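PDB 5VIT: MdcA from Pseudomonas aeruginosa, which is the alpha subunit of malonate decarboxylase and probably transfers the acyl carrier protein from its acetyl thioester to malonate. Local coordinates for residues Gln16-Gln19 against Arg20-Arg24; Leu175-Pro178 against Thr179-Asp183; Ala323-Pro326 against Asp327-Thr331; Arg475-Glu478 against Glu479-Met483; Ser491-Gly494 against Leu495-Asp498. All coordinates share one frame; numbering follows the deposited sequence.

Contact 1 (Gln16-Gln19 against Arg20-Arg24); sequences QEKQ and RRLER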
# COMPACT_ATOMS: atom_id res chain seq x y z
N GLN A 16 -53.69 1.52 -35.01
CA GLN A 16 -55.02 0.92 -35.09
C GLN A 16 -55.22 -0.01 -33.88
O GLN A 16 -56.27 0.05 -33.23
CB GLN A 16 -55.21 0.17 -36.43
CG GLN A 16 -55.21 1.11 -37.67
CD GLN A 16 -55.45 0.38 -39.00
OE1 GLN A 16 -54.80 -0.62 -39.31
NE2 GLN A 16 -56.39 0.89 -39.80
N GLU A 17 -54.22 -0.82 -33.56
CA GLU A 17 -54.30 -1.72 -32.40
C GLU A 17 -54.51 -0.94 -31.10
O GLU A 17 -55.32 -1.33 -30.26
CB GLU A 17 -53.04 -2.59 -32.31
CG GLU A 17 -52.85 -3.31 -30.99
CD GLU A 17 -53.87 -4.41 -30.76
OE1 GLU A 17 -54.56 -4.81 -31.73
OE2 GLU A 17 -53.98 -4.89 -29.60
N LYS A 18 -53.81 0.19 -30.94
CA LYS A 18 -54.05 1.05 -29.79
C LYS A 18 -55.49 1.55 -29.77
O LYS A 18 -56.14 1.58 -28.72
CB LYS A 18 -53.09 2.25 -29.77
CG LYS A 18 -53.13 3.03 -28.45
CD LYS A 18 -52.36 4.34 -28.51
CE LYS A 18 -52.39 5.03 -27.16
NZ LYS A 18 -51.98 6.45 -27.23
N GLN A 19 -55.99 1.96 -30.93
CA GLN A 19 -57.33 2.50 -31.02
C GLN A 19 -58.38 1.48 -30.54
O GLN A 19 -59.32 1.83 -29.83
CB GLN A 19 -57.62 2.95 -32.44
CG GLN A 19 -58.30 4.29 -32.52
CD GLN A 19 -57.65 5.32 -31.60
OE1 GLN A 19 -56.53 5.77 -31.85
NE2 GLN A 19 -58.35 5.69 -30.53
N ARG A 20 -58.20 0.22 -30.92
CA ARG A 20 -59.11 -0.86 -30.53
C ARG A 20 -59.04 -1.17 -29.03
O ARG A 20 -60.06 -1.48 -28.41
CB ARG A 20 -58.82 -2.13 -31.36
CG ARG A 20 -58.73 -3.43 -30.55
CD ARG A 20 -58.27 -4.60 -31.42
NE ARG A 20 -57.86 -5.77 -30.62
CZ ARG A 20 -57.11 -6.77 -31.09
NH1 ARG A 20 -56.68 -6.76 -32.35
NH2 ARG A 20 -56.78 -7.79 -30.30
N ARG A 21 -57.85 -1.08 -28.45
CA ARG A 21 -57.70 -1.30 -27.01
C ARG A 21 -58.42 -0.19 -26.23
O ARG A 21 -59.12 -0.46 -25.26
CB ARG A 21 -56.22 -1.36 -26.61
CG ARG A 21 -55.46 -2.57 -27.17
CD ARG A 21 -54.03 -2.59 -26.65
NE ARG A 21 -53.20 -3.63 -27.24
CZ ARG A 21 -52.12 -4.15 -26.65
NH1 ARG A 21 -51.77 -3.73 -25.44
NH2 ARG A 21 -51.41 -5.09 -27.26
N LEU A 22 -58.24 1.05 -26.69
CA LEU A 22 -58.82 2.22 -26.03
C LEU A 22 -60.35 2.17 -25.98
O LEU A 22 -60.97 2.61 -25.01
CB LEU A 22 -58.36 3.50 -26.73
CG LEU A 22 -56.91 3.95 -26.57
CD1 LEU A 22 -56.66 5.29 -27.26
CD2 LEU A 22 -56.54 4.04 -25.11
N GLU A 23 -60.96 1.62 -27.03
CA GLU A 23 -62.41 1.58 -27.08
C GLU A 23 -62.97 0.47 -26.20
O GLU A 23 -64.12 0.53 -25.78
CB GLU A 23 -62.90 1.43 -28.52
CG GLU A 23 -64.10 2.33 -28.85
CD GLU A 23 -63.73 3.80 -28.92
OE1 GLU A 23 -62.54 4.11 -29.16
OE2 GLU A 23 -64.62 4.65 -28.74
N ARG A 24 -62.16 -0.53 -25.88
CA ARG A 24 -62.60 -1.59 -24.98
C ARG A 24 -62.68 -1.11 -23.52
O ARG A 24 -63.11 -1.86 -22.64
CB ARG A 24 -61.70 -2.82 -25.09
CG ARG A 24 -61.75 -3.49 -26.45
CD ARG A 24 -63.09 -4.21 -26.70
NE ARG A 24 -63.28 -5.40 -25.86
CZ ARG A 24 -64.40 -6.12 -25.82
NH1 ARG A 24 -65.44 -5.77 -26.57
NH2 ARG A 24 -64.49 -7.19 -25.04
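E17 meets R20 and R21 in a salt-bridge network on the surface of helix 13-23, near the N-terminus. The contact is local, one helical turn long. The E17 carboxylate lies between the two arginines and gives each a different oxygen. R21 NE donates to E17 OE2 at 2.8 Å, and this bond is nearly straight at 170°. It lies close to the plane of the R21 guanidinium and reaches OE2 on its anti side. The two flat groups stand at right angles. R20 is held in another way. E17 OE1 sits 2.9 Å from R20 NH1 but over a face of the guanidinium, so charge alone joins them and no N-H points at the oxygen. With CG of E17 anti to the backbone N (chi1 166°) and the chain bent at CB-CG, the carboxylate bends forward along the helix to both arginines. The strongest partner of R21 is D51, in a salt bridge to NH1, which also bonds to L46 O. These would help fix the guanidinium for E17. K18 turns to the body of the protein, where its NZ pairs with D211. One position further on, Q19 NE2 touches L22 CD1 at 3.7 Å. The main-chain bonds follow the i to i+4 pattern. R20 N bonds to Q16 O at 3.0 Å, L22 N to K18 O at 3.0 Å, and E23 N to Q19 O at 3.3 Å. Glutamate with arginines three and four residues on is the classic i to i+3 and i to i+4 ion pairing of an exposed alpha-helix.

Contact 2 (Leu175-Pro178 against Thr179-Asp183); sequences LVEP and TAFSD
L175-P178 and T179-D183 cover the last turn of helix 172-180 and the residues that leave it: A180 N bonds straight to V176 O at 2.8 Å (179°) and F181 N to E177 O at 3.2 Å, before F181 leaves helical geometry. P178 has no N-H to give to the turn before it, and the helix kinks there. Two hydroxyls then bond back to main-chain carbonyls. T179 OG1 gives its hydrogen to L175 O at 2.8 Å, in the carbonyl plane. OG1 lies beside its own backbone N (chi1 -37°), which turns it back to the preceding turn. Beyond the last helical residue, S182 OG likewise donates to P178 O at 2.7 Å, again in the carbonyl plane. The F181 ring presents its edge to E177 O, and its CD1 also touches E177 CG at 3.9 Å. W209 meets this ring edge-to-face. On the buried side, V176 CG1 lies 4.3 Å from A180 CB. V176 and T179 pack on strands 149-154 and 185-190 of the parallel sheet. This is the C-terminal end of a helix lying on a parallel sheet, with a threonine and a serine bonded to carbonyls of the preceding turn.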
# COMPACT_ATOMS: atom_id res chain seq x y z
N LEU A 175 -39.01 5.61 -19.25
CA LEU A 175 -39.87 4.45 -19.47
C LEU A 175 -41.07 4.83 -20.33
O LEU A 175 -41.53 4.06 -21.17
CB LEU A 175 -40.35 3.87 -18.14
CG LEU A 175 -39.27 3.26 -17.24
CD1 LEU A 175 -39.92 2.75 -15.93
CD2 LEU A 175 -38.50 2.15 -17.95
N VAL A 176 -41.56 6.04 -20.11
CA VAL A 176 -42.79 6.48 -20.75
C VAL A 176 -42.54 6.95 -22.19
O VAL A 176 -43.33 6.64 -23.08
CB VAL A 176 -43.47 7.59 -19.91
CG1 VAL A 176 -44.60 8.27 -20.68
CG2 VAL A 176 -44.01 7.01 -18.60
N GLU A 177 -41.44 7.66 -22.44
CA GLU A 177 -41.23 8.21 -23.79
C GLU A 177 -41.22 7.11 -24.87
O GLU A 177 -41.91 7.27 -25.87
CB GLU A 177 -39.95 9.05 -23.86
CG GLU A 177 -39.66 9.59 -25.27
CD GLU A 177 -38.74 10.81 -25.31
OE1 GLU A 177 -38.40 11.37 -24.25
OE2 GLU A 177 -38.37 11.23 -26.42
N PRO A 178 -40.47 6.01 -24.68
CA PRO A 178 -40.56 5.01 -25.76
C PRO A 178 -41.94 4.37 -25.90
O PRO A 178 -42.23 3.89 -27.00
CB PRO A 178 -39.52 3.94 -25.38
CG PRO A 178 -38.75 4.46 -24.22
CD PRO A 178 -39.29 5.80 -23.81
N THR A 179 -42.76 4.35 -24.85
CA THR A 179 -44.08 3.72 -24.91
C THR A 179 -45.10 4.66 -25.52
O THR A 179 -45.88 4.27 -26.40
CB THR A 179 -44.60 3.28 -23.51
OG1 THR A 179 -43.53 2.79 -22.71
CG2 THR A 179 -45.68 2.18 -23.65
N ALA A 180 -45.11 5.91 -25.05
CA ALA A 180 -46.03 6.91 -25.56
C ALA A 180 -45.84 7.16 -27.05
O ALA A 180 -46.81 7.39 -27.77
CB ALA A 180 -45.89 8.21 -24.80
N PHE A 181 -44.60 7.13 -27.53
CA PHE A 181 -44.35 7.52 -28.91
C PHE A 181 -44.20 6.33 -29.86
O PHE A 181 -43.77 6.49 -30.99
CB PHE A 181 -43.13 8.44 -28.98
CG PHE A 181 -43.37 9.79 -28.35
CD1 PHE A 181 -43.08 10.02 -27.01
CD2 PHE A 181 -43.92 10.83 -29.10
CE1 PHE A 181 -43.32 11.26 -26.43
CE2 PHE A 181 -44.16 12.08 -28.54
CZ PHE A 181 -43.86 12.30 -27.21
N SER A 182 -44.59 5.14 -29.41
CA SER A 182 -44.70 4.00 -30.31
C SER A 182 -46.10 3.38 -30.29
O SER A 182 -46.25 2.16 -30.38
CB SER A 182 -43.67 2.93 -29.95
OG SER A 182 -43.86 2.54 -28.61
N ASP A 183 -47.11 4.24 -30.14
CA ASP A 183 -48.51 3.81 -30.08
C ASP A 183 -48.75 2.79 -28.97
O ASP A 183 -49.68 2.00 -29.05
CB ASP A 183 -48.96 3.23 -31.44
CG ASP A 183 -48.70 4.20 -32.60
OD1 ASP A 183 -49.37 5.25 -32.65
OD2 ASP A 183 -47.82 3.90 -33.46

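Contact 3 (Ala323-Pro326 against Asp327-Thr331); sequences AQRP and DVFFT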
# COMPACT_ATOMS: atom_id res chain seq x y z
N ALA A 323 -35.19 20.56 -0.70
CA ALA A 323 -35.90 21.78 -1.07
C ALA A 323 -35.29 23.03 -0.42
O ALA A 323 -35.50 24.15 -0.88
CB ALA A 323 -37.38 21.67 -0.71
N GLN A 324 -34.52 22.82 0.64
CA GLN A 324 -33.82 23.91 1.30
C GLN A 324 -32.36 24.00 0.89
O GLN A 324 -31.60 24.82 1.42
CB GLN A 324 -33.92 23.75 2.81
CG GLN A 324 -35.34 23.60 3.28
CD GLN A 324 -36.04 24.93 3.41
OE1 GLN A 324 -35.61 25.80 4.17
NE2 GLN A 324 -37.13 25.10 2.66
N ARG A 325 -31.97 23.17 -0.07
CA ARG A 325 -30.61 23.24 -0.60
C ARG A 325 -30.57 23.42 -2.14
O ARG A 325 -29.90 22.64 -2.84
CB ARG A 325 -29.82 21.98 -0.21
CG ARG A 325 -28.89 22.12 0.99
CD ARG A 325 -29.68 22.55 2.15
NE ARG A 325 -28.94 22.76 3.39
CZ ARG A 325 -29.53 23.32 4.44
NH1 ARG A 325 -30.79 23.73 4.31
NH2 ARG A 325 -28.88 23.52 5.58
N PRO A 326 -31.29 24.43 -2.67
CA PRO A 326 -31.37 24.54 -4.13
C PRO A 326 -30.04 24.91 -4.81
O PRO A 326 -29.89 24.61 -5.99
CB PRO A 326 -32.42 25.65 -4.34
CG PRO A 326 -32.34 26.48 -3.11
CD PRO A 326 -32.05 25.51 -2.00
N ASP A 327 -29.08 25.50 -4.10
CA ASP A 327 -27.77 25.76 -4.70
C ASP A 327 -27.04 24.45 -4.98
O ASP A 327 -26.17 24.40 -5.84
CB ASP A 327 -26.88 26.64 -3.81
CG ASP A 327 -27.31 28.10 -3.81
OD1 ASP A 327 -28.25 28.44 -4.54
OD2 ASP A 327 -26.68 28.90 -3.08
N VAL A 328 -27.40 23.40 -4.25
CA VAL A 328 -26.69 22.12 -4.39
C VAL A 328 -27.46 21.16 -5.31
O VAL A 328 -26.89 20.54 -6.21
CB VAL A 328 -26.44 21.48 -3.00
CG1 VAL A 328 -26.12 20.01 -3.12
CG2 VAL A 328 -25.32 22.24 -2.27
N PHE A 329 -28.77 21.07 -5.12
CA PHE A 329 -29.55 20.10 -5.87
C PHE A 329 -30.27 20.74 -7.07
O PHE A 329 -30.39 21.96 -7.16
CB PHE A 329 -30.58 19.44 -4.93
CG PHE A 329 -29.95 18.67 -3.79
CD1 PHE A 329 -29.64 19.30 -2.60
CD2 PHE A 329 -29.67 17.31 -3.92
CE1 PHE A 329 -29.07 18.60 -1.55
CE2 PHE A 329 -29.09 16.60 -2.88
CZ PHE A 329 -28.79 17.25 -1.69
N PHE A 330 -30.74 19.89 -7.99
CA PHE A 330 -31.55 20.31 -9.12
C PHE A 330 -33.03 20.34 -8.73
O PHE A 330 -33.64 19.30 -8.42
CB PHE A 330 -31.31 19.40 -10.32
CG PHE A 330 -29.95 19.57 -10.95
CD1 PHE A 330 -29.81 20.24 -12.15
CD2 PHE A 330 -28.81 19.09 -10.31
CE1 PHE A 330 -28.56 20.42 -12.72
CE2 PHE A 330 -27.57 19.28 -10.86
CZ PHE A 330 -27.44 19.94 -12.08
N THR A 331 -33.60 21.54 -8.70
CA THR A 331 -34.97 21.73 -8.24
C THR A 331 -35.79 22.49 -9.29
O THR A 331 -35.25 23.28 -10.07
CB THR A 331 -35.02 22.49 -6.88
OG1 THR A 331 -34.29 23.71 -6.99
CG2 THR A 331 -34.38 21.64 -5.75
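R325 carries the side-chain part of this contact with F329, and its CB does the touching. That CB lies 3.6 Å from F329 CD1 and 3.7 Å from F329 CE1. Beyond CB the chain bends at the next bond (chi2 58°), and the rest of R325 leads away from F329. CG and CD carry it back toward the preceding residue. At the tip, NH1 bonds to Q324 O at 3.2 Å, from above the carbonyl plane and at a bent 138°. NH2 makes a salt bridge to E302, the stronger partner of this guanidinium. The group is therefore held by Q324 O and by E302, while only the root of the side chain serves F329.

The hydrogen bonds across the contact are made by the carbonyl of R325. R325 O accepts from F329 N at 3.0 Å, nearly in line with the C=O bond. It also accepts from V328 N at 3.0 Å, but this donor stands well above the carbonyl plane. The same oxygen lies at the edge of the F329 ring, near CD1. One face of that ring is touched by V328 CG1, from the neighbouring residue. At the far end of the segment, T331 OG1 approaches P326 CB at 3.8 Å.

Around the turn, V328 and F329 pack on V309 of strand 308-310, and V328 also shares a backbone hydrogen bond with V309. R325-V328 is a type I beta-turn with proline at i+1, overlapped by an alpha-turn that ends at F329, in the loop between helices 319-323 and 341-350.

Contact 4 (Arg475-Glu478 against Glu479-Met483); sequences RSLE and ERQAM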
# COMPACT_ATOMS: atom_id res chain seq x y z
N ARG A 475 1.02 -3.91 -16.13
CA ARG A 475 1.41 -3.97 -17.54
C ARG A 475 1.16 -5.35 -18.17
O ARG A 475 1.38 -5.54 -19.36
CB ARG A 475 2.88 -3.57 -17.69
CG ARG A 475 3.40 -2.65 -16.56
CD ARG A 475 4.93 -2.56 -16.56
NE ARG A 475 5.52 -3.85 -16.21
CZ ARG A 475 5.89 -4.21 -14.98
NH1 ARG A 475 5.77 -3.36 -13.96
NH2 ARG A 475 6.41 -5.42 -14.78
N SER A 476 0.68 -6.30 -17.36
CA SER A 476 0.24 -7.60 -17.86
C SER A 476 -0.80 -8.18 -16.92
O SER A 476 -0.94 -7.71 -15.79
CB SER A 476 1.41 -8.56 -17.99
OG SER A 476 1.90 -8.88 -16.70
N LEU A 477 -1.52 -9.21 -17.36
CA LEU A 477 -2.52 -9.86 -16.52
C LEU A 477 -1.88 -10.46 -15.26
O LEU A 477 -2.44 -10.38 -14.16
CB LEU A 477 -3.25 -10.96 -17.31
CG LEU A 477 -4.21 -11.83 -16.50
CD1 LEU A 477 -5.33 -10.99 -15.89
CD2 LEU A 477 -4.79 -12.96 -17.35
N GLU A 478 -0.71 -11.06 -15.44
CA GLU A 478 0.03 -11.69 -14.36
C GLU A 478 0.41 -10.67 -13.28
O GLU A 478 0.42 -10.98 -12.09
CB GLU A 478 1.29 -12.37 -14.92
CG GLU A 478 2.09 -13.18 -13.91
CD GLU A 478 3.42 -13.69 -14.47
OE1 GLU A 478 4.33 -12.87 -14.71
OE2 GLU A 478 3.55 -14.93 -14.67
N GLU A 479 0.72 -9.44 -13.68
CA GLU A 479 1.11 -8.43 -12.70
C GLU A 479 -0.11 -7.96 -11.92
O GLU A 479 -0.05 -7.75 -10.70
CB GLU A 479 1.80 -7.26 -13.39
CG GLU A 479 2.28 -6.22 -12.39
CD GLU A 479 3.01 -5.09 -13.05
OE1 GLU A 479 3.85 -4.48 -12.36
OE2 GLU A 479 2.75 -4.84 -14.25
N ARG A 480 -1.22 -7.82 -12.63
CA ARG A 480 -2.51 -7.49 -12.03
C ARG A 480 -2.95 -8.52 -11.00
O ARG A 480 -3.40 -8.16 -9.91
CB ARG A 480 -3.54 -7.36 -13.14
CG ARG A 480 -4.89 -6.88 -12.69
CD ARG A 480 -5.66 -6.49 -13.92
NE ARG A 480 -6.68 -7.45 -14.24
CZ ARG A 480 -7.01 -7.83 -15.47
NH1 ARG A 480 -6.39 -7.33 -16.52
NH2 ARG A 480 -7.99 -8.71 -15.63
N GLN A 481 -2.79 -9.81 -11.33
CA GLN A 481 -3.04 -10.89 -10.38
C GLN A 481 -2.16 -10.75 -9.14
O GLN A 481 -2.64 -10.93 -8.01
CB GLN A 481 -2.78 -12.27 -11.04
CG GLN A 481 -3.77 -12.60 -12.15
CD GLN A 481 -3.28 -13.72 -13.07
OE1 GLN A 481 -2.13 -14.11 -13.01
NE2 GLN A 481 -4.17 -14.22 -13.92
N ALA A 482 -0.89 -10.42 -9.34
CA ALA A 482 0.02 -10.30 -8.21
C ALA A 482 -0.45 -9.18 -7.29
O ALA A 482 -0.42 -9.30 -6.07
CB ALA A 482 1.47 -10.05 -8.68
N MET A 483 -0.88 -8.08 -7.90
CA MET A 483 -1.29 -6.92 -7.12
C MET A 483 -2.56 -7.24 -6.33
O MET A 483 -2.65 -6.90 -5.15
CB MET A 483 -1.49 -5.71 -8.03
CG MET A 483 -0.22 -5.34 -8.79
SD MET A 483 -0.48 -4.16 -10.14
CE MET A 483 -1.10 -2.86 -9.14
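R475 and S476 meet E479 at the N-terminus of helix 477-486, a surface helix that S476 caps. S476 is the N-cap residue. Its OG accepts from E479 N at 3.3 Å, the standard serine capping bond to the residue three further on.

The charged interactions join E479 to R475, the residue just before the cap. E479 OE1 forms a salt bridge with R475 NH1 at 2.7 Å, approaching from over a face of the guanidinium. The other oxygen, OE2, takes R475 N in an almost straight bond of 2.7 Å (174°), meeting it on its anti side. OE2 also lies over the centre of one face of the R475 guanidinium, whose plane is turned 61° from that of the carboxylate. E479 reaches back because its chain is extended, with CG anti to the backbone N (chi1 -178°). The carboxylate thus holds both the main chain and the side chain of R475, and a negative group at this end should suit the helix dipole.

Backbone bonds start the helix. R480 N bonds to S476 O and Q481 N to L477 O, and E479 N adds a weak bond to S476 O.

Van der Waals packing comes from L477. The polar ends of R480 and Q481 have their main partner outside this stretch: R480 NH2 bonds to the carbonyl oxygen of D365, and Q481 NE2 to the D365 carboxylate. L477 packs beside both. Its CG lies 3.5 Å from Q481 NE2, and its CD1 rests over one face of the R480 guanidinium, offset toward the rim, 3.5 Å from NH2.

Contact 5 (Ser491-Gly494 against Leu495-Asp498); sequences SPIG and LRHD
The guanidinium of R496 has I493 CD1 over the centre of one face, 3.5 Å from NH1 and 3.6 Å from CZ. The methyl comes over the face because I493 turns its CG1 beside the backbone N (chi1 -66°) and bends again at the next bond. R496 comes to meet it with a chain extended from CG to NE. Its root stays close to the turn: CB lies 3.4 Å from I493 O. The charged end goes further, and NH2 makes a salt bridge to E434. The other flat group, the H497 imidazole, leads away from this turn, and its NE2 bonds to T502 OG1.

These residues wind through a turn with helix-like backbone angles but without regular helical bonds, in the loop between helices 477-486 and 502-507. The turn borders the MdcC chain. It opens with an ST motif: S491 OG accepts from G494 N at 3.0 Å, and the same hydroxyl donates to A488 O. S491 O takes L495 N at 2.8 Å, nearly end-on to the carbonyl. After this the bonds reach only three residues on. R496 N goes to I493 O at 3.1 Å and H497 N to G494 O at 3.2 Å. Both donors stand well above the carbonyl plane.

L495 lays its CG 3.3 Å from S491 O. It also packs on H57 of the MdcC chain. G494 O accepts a second bond, from R61 NH2 of MdcC.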
# COMPACT_ATOMS: atom_id res chain seq x y z
N SER A 491 -7.58 -14.68 2.24
CA SER A 491 -8.50 -15.32 1.30
C SER A 491 -7.73 -16.30 0.42
O SER A 491 -6.50 -16.21 0.34
CB SER A 491 -9.18 -14.26 0.41
OG SER A 491 -8.21 -13.63 -0.41
N PRO A 492 -8.43 -17.23 -0.25
CA PRO A 492 -7.67 -18.14 -1.12
C PRO A 492 -6.79 -17.40 -2.15
O PRO A 492 -5.68 -17.84 -2.41
CB PRO A 492 -8.77 -18.95 -1.83
CG PRO A 492 -9.97 -18.87 -0.90
CD PRO A 492 -9.88 -17.54 -0.23
N ILE A 493 -7.28 -16.31 -2.71
CA ILE A 493 -6.46 -15.45 -3.57
C ILE A 493 -5.27 -14.80 -2.80
O ILE A 493 -4.11 -14.80 -3.26
CB ILE A 493 -7.37 -14.37 -4.24
CG1 ILE A 493 -8.36 -15.05 -5.20
CG2 ILE A 493 -6.54 -13.28 -4.93
CD1 ILE A 493 -7.69 -15.93 -6.27
N GLY A 494 -5.55 -14.28 -1.61
CA GLY A 494 -4.50 -13.68 -0.81
C GLY A 494 -3.41 -14.64 -0.37
O GLY A 494 -2.26 -14.23 -0.20
N LEU A 495 -3.77 -15.92 -0.20
CA LEU A 495 -2.78 -16.92 0.23
C LEU A 495 -1.76 -17.23 -0.89
O LEU A 495 -0.72 -17.83 -0.62
CB LEU A 495 -3.48 -18.19 0.71
CG LEU A 495 -4.31 -18.03 2.00
CD1 LEU A 495 -5.03 -19.32 2.33
CD2 LEU A 495 -3.44 -17.58 3.18
N ARG A 496 -2.04 -16.80 -2.12
CA ARG A 496 -1.09 -16.99 -3.22
C ARG A 496 0.07 -15.99 -3.16
O ARG A 496 1.09 -16.18 -3.84
CB ARG A 496 -1.79 -16.84 -4.58
CG ARG A 496 -2.87 -17.86 -4.86
CD ARG A 496 -3.62 -17.50 -6.14
NE ARG A 496 -4.66 -18.49 -6.46
CZ ARG A 496 -5.45 -18.42 -7.53
NH1 ARG A 496 -5.34 -17.42 -8.40
NH2 ARG A 496 -6.37 -19.37 -7.73
N HIS A 497 -0.08 -14.93 -2.37
CA HIS A 497 0.95 -13.91 -2.25
C HIS A 497 2.10 -14.28 -1.31
O HIS A 497 1.87 -14.68 -0.17
CB HIS A 497 0.35 -12.60 -1.77
CG HIS A 497 1.35 -11.49 -1.67
ND1 HIS A 497 2.01 -10.97 -2.77
CD2 HIS A 497 1.80 -10.79 -0.59
CE1 HIS A 497 2.81 -10.00 -2.37
NE2 HIS A 497 2.71 -9.88 -1.06
N ASP A 498 3.32 -14.14 -1.82
CA ASP A 498 4.55 -14.27 -1.04
C ASP A 498 4.85 -12.95 -0.32
O ASP A 498 5.20 -11.95 -0.96
CB ASP A 498 5.72 -14.66 -1.94
CG ASP A 498 7.02 -14.91 -1.16
OD1 ASP A 498 7.06 -14.65 0.05
OD2 ASP A 498 8.00 -15.39 -1.76

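Contacts 1 to 5 follow one another along the chain, and each is closed within a few residues. Contacts 1 and 2 are neighbours: their centres lie 16 Å apart and K18 CB touches D183 O at 3.5 Å. Both adjoin the parallel sheet through strand 185-190. Contact 3 lies beside strand 308-310, an outermost strand of the mixed sheet, about 30 Å from contact 2 between centres. Contacts 4 and 5 lie close together without touching, 14 Å apart between centres, with H497 and I493 packing on helix 477-486. Contacts 1 and 5 are about 64 Å apart between centres. Contact 5 alone touches MdcC, so these local contacts span two sheets and one subunit interface.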